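Local coordinates for protein macrophomate synthase intermolecular Diels-Alderase (Macrophoma commelinae, PDB 1IZC) that belongs to the HpcH/HpaI aldolase/citrate lyase family of TIM-barrel proteins and carries a magnesium ion and pyruvic acid in its pocket, at residues E134-K137 and P143-R146; G252-V257 and P261-Q266. The protein carries 1 engineered substitution. All blocks are in the same frame, centred on the assembly; numbering follows the deposited sequence.

Overall arrangement
The chain folds as a barrel of eight parallel strands wrapped by helices, and the two contacts lie on opposite sides of its centre, 32 Å apart between their own centres and about 18 Å at their nearest atoms. Contact 1 (134-137 with 143-146) is a surface contact in which the second half of helix 129-139 meets the loop that follows it. Contact 2 (252-257 with 261-266), partly buried, joins the seventh barrel strand to the short helix after it and adjoins a second subunit. Different bound groups lie near them: a magnesium ion about 10 Å from the Arg146 side chain, and a pyruvic acid about 8 Å from Gly253. Glu185 and Asp211 bind magnesium; Arg101 belongs to the pyruvic acid pocket.

Contact 1. Residues E134-K137 and P143-R146; sequences EFVK and PIGR
Ile144 meets Val136 through one methyl each, CG2 to CG1 at 4.1 Å; the two side chains cross at about a right angle, and CG1 and CD1 of Ile144 lead away from the helix. Gly145, with no side chain, brings its CA to 4.0 Å from the CA of Lys137, with the O of Val136 equally close. Arg146 then makes the one hydrogen bond across the contact, its N giving to the O of Lys137 at 2.7 Å, nearly straight (167°) and onto a lone pair in the carbonyl plane. With CG set between backbone N and carbonyl carbon (chi1 54°), the extended Arg146 chain turns back across the Lys137 methylenes, NE 3.7 Å from CD. Its guanidinium forms a salt bridge with Glu138 through NH1, while NH2 has Glu134 OE1 at its edge, 4.3 Å off and beyond a salt bridge. Glu134 OE2 is instead held on its syn side by Lys137 NZ at 2.7 Å. A loop N-H thus takes up a carbonyl in the last turn of helix 129-139, the outer helix following strand 120-123 of the TIM barrel.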
loop_
_atom_site.group_PDB
_atom_site.type_symbol
_atom_site.label_atom_id
_atom_site.label_comp_id
_atom_site.label_asym_id
_atom_site.label_seq_id
_atom_site.Cartn_x
_atom_site.Cartn_y
_atom_site.Cartn_z
ATOM N N GLU A 134 28.946 12.479 12.915
ATOM C CA GLU A 134 27.705 13.085 12.448
ATOM C C GLU A 134 26.570 12.139 12.822
ATOM O O GLU A 134 25.464 12.579 13.155
ATOM C CB GLU A 134 27.739 13.319 10.937
ATOM C CG GLU A 134 28.576 14.525 10.548
ATOM C CD GLU A 134 28.146 15.794 11.286
ATOM O OE1 GLU A 134 26.972 16.211 11.146
ATOM O OE2 GLU A 134 28.984 16.369 12.013
ATOM N N PHE A 135 26.838 10.833 12.783
ATOM C CA PHE A 135 25.808 9.872 13.167
ATOM C C PHE A 135 25.620 9.886 14.675
ATOM O O PHE A 135 24.509 9.739 15.174
ATOM C CB PHE A 135 26.144 8.446 12.697
ATOM C CG PHE A 135 25.630 8.140 11.316
ATOM C CD1 PHE A 135 26.346 8.540 10.186
ATOM C CD2 PHE A 135 24.391 7.534 11.146
ATOM C CE1 PHE A 135 25.826 8.347 8.904
ATOM C CE2 PHE A 135 23.860 7.334 9.863
ATOM C CZ PHE A 135 24.572 7.741 8.748
ATOM N N VAL A 136 26.703 10.060 15.421
ATOM C CA VAL A 136 26.545 10.112 16.866
ATOM C C VAL A 136 25.592 11.260 17.214
ATOM O O VAL A 136 24.690 11.102 18.043
ATOM C CB VAL A 136 27.899 10.316 17.557
ATOM C CG1 VAL A 136 27.710 10.498 19.069
ATOM C CG2 VAL A 136 28.784 9.119 17.283
ATOM N N LYS A 137 25.765 12.409 16.564
ATOM C CA LYS A 137 24.901 13.558 16.842
ATOM C C LYS A 137 23.424 13.261 16.611
ATOM O O LYS A 137 22.572 13.677 17.396
ATOM C CB LYS A 137 25.292 14.767 15.974
ATOM C CG LYS A 137 26.669 15.351 16.259
ATOM C CD LYS A 137 26.975 16.470 15.264
ATOM C CE LYS A 137 28.409 16.981 15.404
ATOM N NZ LYS A 137 28.760 17.904 14.277
ATOM N N PRO A 143 23.023 14.527 26.727
ATOM C CA PRO A 143 24.263 15.228 26.388
ATOM C C PRO A 143 25.178 14.563 25.357
ATOM O O PRO A 143 26.180 15.144 24.961
ATOM C CB PRO A 143 24.949 15.364 27.745
ATOM C CG PRO A 143 24.570 14.073 28.415
ATOM C CD PRO A 143 23.105 13.922 28.073
ATOM N N ILE A 144 24.842 13.359 24.912
ATOM C CA ILE A 144 25.697 12.666 23.955
ATOM C C ILE A 144 25.594 13.242 22.547
ATOM O O ILE A 144 26.611 13.477 21.880
ATOM C CB ILE A 144 25.368 11.158 23.927
ATOM C CG1 ILE A 144 25.541 10.578 25.337
ATOM C CG2 ILE A 144 26.262 10.445 22.908
ATOM C CD1 ILE A 144 25.227 9.093 25.450
ATOM N N GLY A 145 24.369 13.477 22.098
ATOM C CA GLY A 145 24.170 14.022 20.772
ATOM C C GLY A 145 23.066 15.057 20.773
ATOM O O GLY A 145 22.864 15.757 21.767
ATOM N N ARG A 146 22.341 15.160 19.664
ATOM C CA ARG A 146 21.253 16.117 19.570
ATOM C C ARG A 146 20.045 15.501 18.893
ATOM O O ARG A 146 19.230 16.195 18.282
ATOM C CB ARG A 146 21.706 17.375 18.825
ATOM C CG ARG A 146 22.312 17.140 17.463
ATOM C CD ARG A 146 23.063 18.396 17.012
ATOM N NE ARG A 146 23.732 18.208 15.729
ATOM C CZ ARG A 146 23.092 18.010 14.582
ATOM N NH1 ARG A 146 21.765 17.980 14.562
ATOM N NH2 ARG A 146 23.777 17.830 13.459
#

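Contact 2. Residues G252-V257 and P261-Q266; sequences GGALSV and PSLIEQ
Leu263 and Ala254 point their side chains at each other, and one methyl pair, Leu263 CD1 to Ala254 CB at 3.8 Å, carries the packing. Leu263 puts CG anti to its carbonyl carbon (chi1 -64°) and CD1 anti to its own CA (chi2 172°), a stretched shape that sends CD1 out from the helix towards the strand end. The same methyl rests 3.8 Å from the carbonyl O of Gly253, so it touches both the last strand residue and the first of the loop. No hydrogen bond joins the two segments; both Ala254 and Leu263 also pack on Ile271 of strand 271-275.

Farther along, Val257 turns its side chain away from the helix, and its O is a loose 4.5 Å from CD of Pro261. These two residues look towards the second subunit: Val257 packs on Ser287 and Pro261 on Gln297 of that neighbouring chain. Gln266 folds back over Ser262, its NE2 donating to Ser262 OG at 3.1 Å with the hydroxyl close to the amide plane, and weakly to Ser262 O.

On the strand side, backbone hydrogen bonds of Gly252 and Ala254 to Ala272 join strand 250-253 to strand 271-275. Strand 250-253, helix 260-265 and the parallel strand 271-275 thus form a beta-alpha-beta crossover, the repeating element of the TIM barrel, here between its seventh and eighth strands.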
loop_
_atom_site.group_PDB
_atom_site.type_symbol
_atom_site.label_atom_id
_atom_site.label_comp_id
_atom_site.label_asym_id
_atom_site.label_seq_id
_atom_site.Cartn_x
_atom_site.Cartn_y
_atom_site.Cartn_z
ATOM N N GLY A 252 29.593 -9.246 10.613
ATOM C CA GLY A 252 29.794 -9.700 9.247
ATOM C C GLY A 252 28.820 -10.783 8.833
ATOM O O GLY A 252 27.893 -11.098 9.568
ATOM N N GLY A 253 29.046 -11.363 7.659
ATOM C CA GLY A 253 28.167 -12.411 7.173
ATOM C C GLY A 253 28.938 -13.694 6.957
ATOM O O GLY A 253 30.155 -13.674 6.833
ATOM N N ALA A 254 28.241 -14.822 6.935
ATOM C CA ALA A 254 28.904 -16.093 6.707
ATOM C C ALA A 254 28.383 -16.671 5.396
ATOM O O ALA A 254 27.227 -17.069 5.319
ATOM C CB ALA A 254 28.621 -17.048 7.847
ATOM N N LEU A 255 29.245 -16.706 4.381
ATOM C CA LEU A 255 28.889 -17.238 3.065
ATOM C C LEU A 255 28.313 -18.642 3.222
ATOM O O LEU A 255 27.376 -19.027 2.523
ATOM C CB LEU A 255 30.127 -17.262 2.162
ATOM C CG LEU A 255 30.835 -15.912 1.984
ATOM C CD1 LEU A 255 32.007 -16.075 1.024
ATOM C CD2 LEU A 255 29.847 -14.869 1.452
ATOM N N SER A 256 28.891 -19.406 4.138
ATOM C CA SER A 256 28.413 -20.750 4.433
ATOM C C SER A 256 28.465 -20.861 5.948
ATOM O O SER A 256 29.388 -20.345 6.587
ATOM C CB SER A 256 29.292 -21.814 3.771
ATOM O OG SER A 256 30.608 -21.804 4.280
ATOM N N VAL A 257 27.485 -21.530 6.537
ATOM C CA VAL A 257 27.450 -21.626 7.985
ATOM C C VAL A 257 28.677 -22.297 8.603
ATOM O O VAL A 257 29.020 -22.015 9.751
ATOM C CB VAL A 257 26.156 -22.319 8.450
ATOM C CG1 VAL A 257 25.985 -22.161 9.952
ATOM C CG2 VAL A 257 24.956 -21.694 7.732
ATOM N N PRO A 261 32.962 -20.896 12.983
ATOM C CA PRO A 261 34.074 -21.005 13.938
ATOM C C PRO A 261 35.257 -20.119 13.580
ATOM O O PRO A 261 35.817 -19.438 14.437
ATOM C CB PRO A 261 34.423 -22.489 13.890
ATOM C CG PRO A 261 33.077 -23.120 13.694
ATOM C CD PRO A 261 32.472 -22.234 12.603
ATOM N N SER A 262 35.633 -20.120 12.309
ATOM C CA SER A 262 36.756 -19.312 11.863
ATOM C C SER A 262 36.456 -17.826 12.054
ATOM O O SER A 262 37.327 -17.051 12.464
ATOM C CB SER A 262 37.056 -19.589 10.390
ATOM O OG SER A 262 38.174 -18.826 9.963
ATOM N N LEU A 263 35.222 -17.421 11.759
ATOM C CA LEU A 263 34.865 -16.017 11.924
ATOM C C LEU A 263 34.953 -15.625 13.392
ATOM O O LEU A 263 35.429 -14.541 13.717
ATOM C CB LEU A 263 33.451 -15.751 11.383
ATOM C CG LEU A 263 33.314 -15.980 9.874
ATOM C CD1 LEU A 263 31.851 -15.878 9.456
ATOM C CD2 LEU A 263 34.166 -14.958 9.117
ATOM N N ILE A 264 34.498 -16.500 14.285
ATOM C CA ILE A 264 34.558 -16.189 15.707
ATOM C C ILE A 264 36.017 -16.058 16.138
ATOM O O ILE A 264 36.361 -15.168 16.917
ATOM C CB ILE A 264 33.849 -17.271 16.555
ATOM C CG1 ILE A 264 32.329 -17.171 16.328
ATOM C CG2 ILE A 264 34.176 -17.084 18.047
ATOM C CD1 ILE A 264 31.536 -18.311 16.918
ATOM N N GLU A 265 36.875 -16.925 15.611
ATOM C CA GLU A 265 38.299 -16.882 15.960
ATOM C C GLU A 265 38.918 -15.577 15.483
ATOM O O GLU A 265 39.874 -15.071 16.080
ATOM C CB GLU A 265 39.044 -18.065 15.327
ATOM C CG GLU A 265 38.566 -19.417 15.825
ATOM C CD GLU A 265 39.258 -20.582 15.131
ATOM O OE1 GLU A 265 39.271 -20.618 13.878
ATOM O OE2 GLU A 265 39.782 -21.467 15.842
ATOM N N GLN A 266 38.362 -15.039 14.406
ATOM C CA GLN A 266 38.832 -13.790 13.824
ATOM C C GLN A 266 38.292 -12.551 14.534
ATOM O O GLN A 266 38.678 -11.429 14.208
ATOM C CB GLN A 266 38.445 -13.723 12.353
ATOM C CG GLN A 266 39.152 -14.727 11.481
ATOM C CD GLN A 266 38.677 -14.662 10.050
ATOM O OE1 GLN A 266 38.730 -13.605 9.413
ATOM N NE2 GLN A 266 38.207 -15.791 9.529
#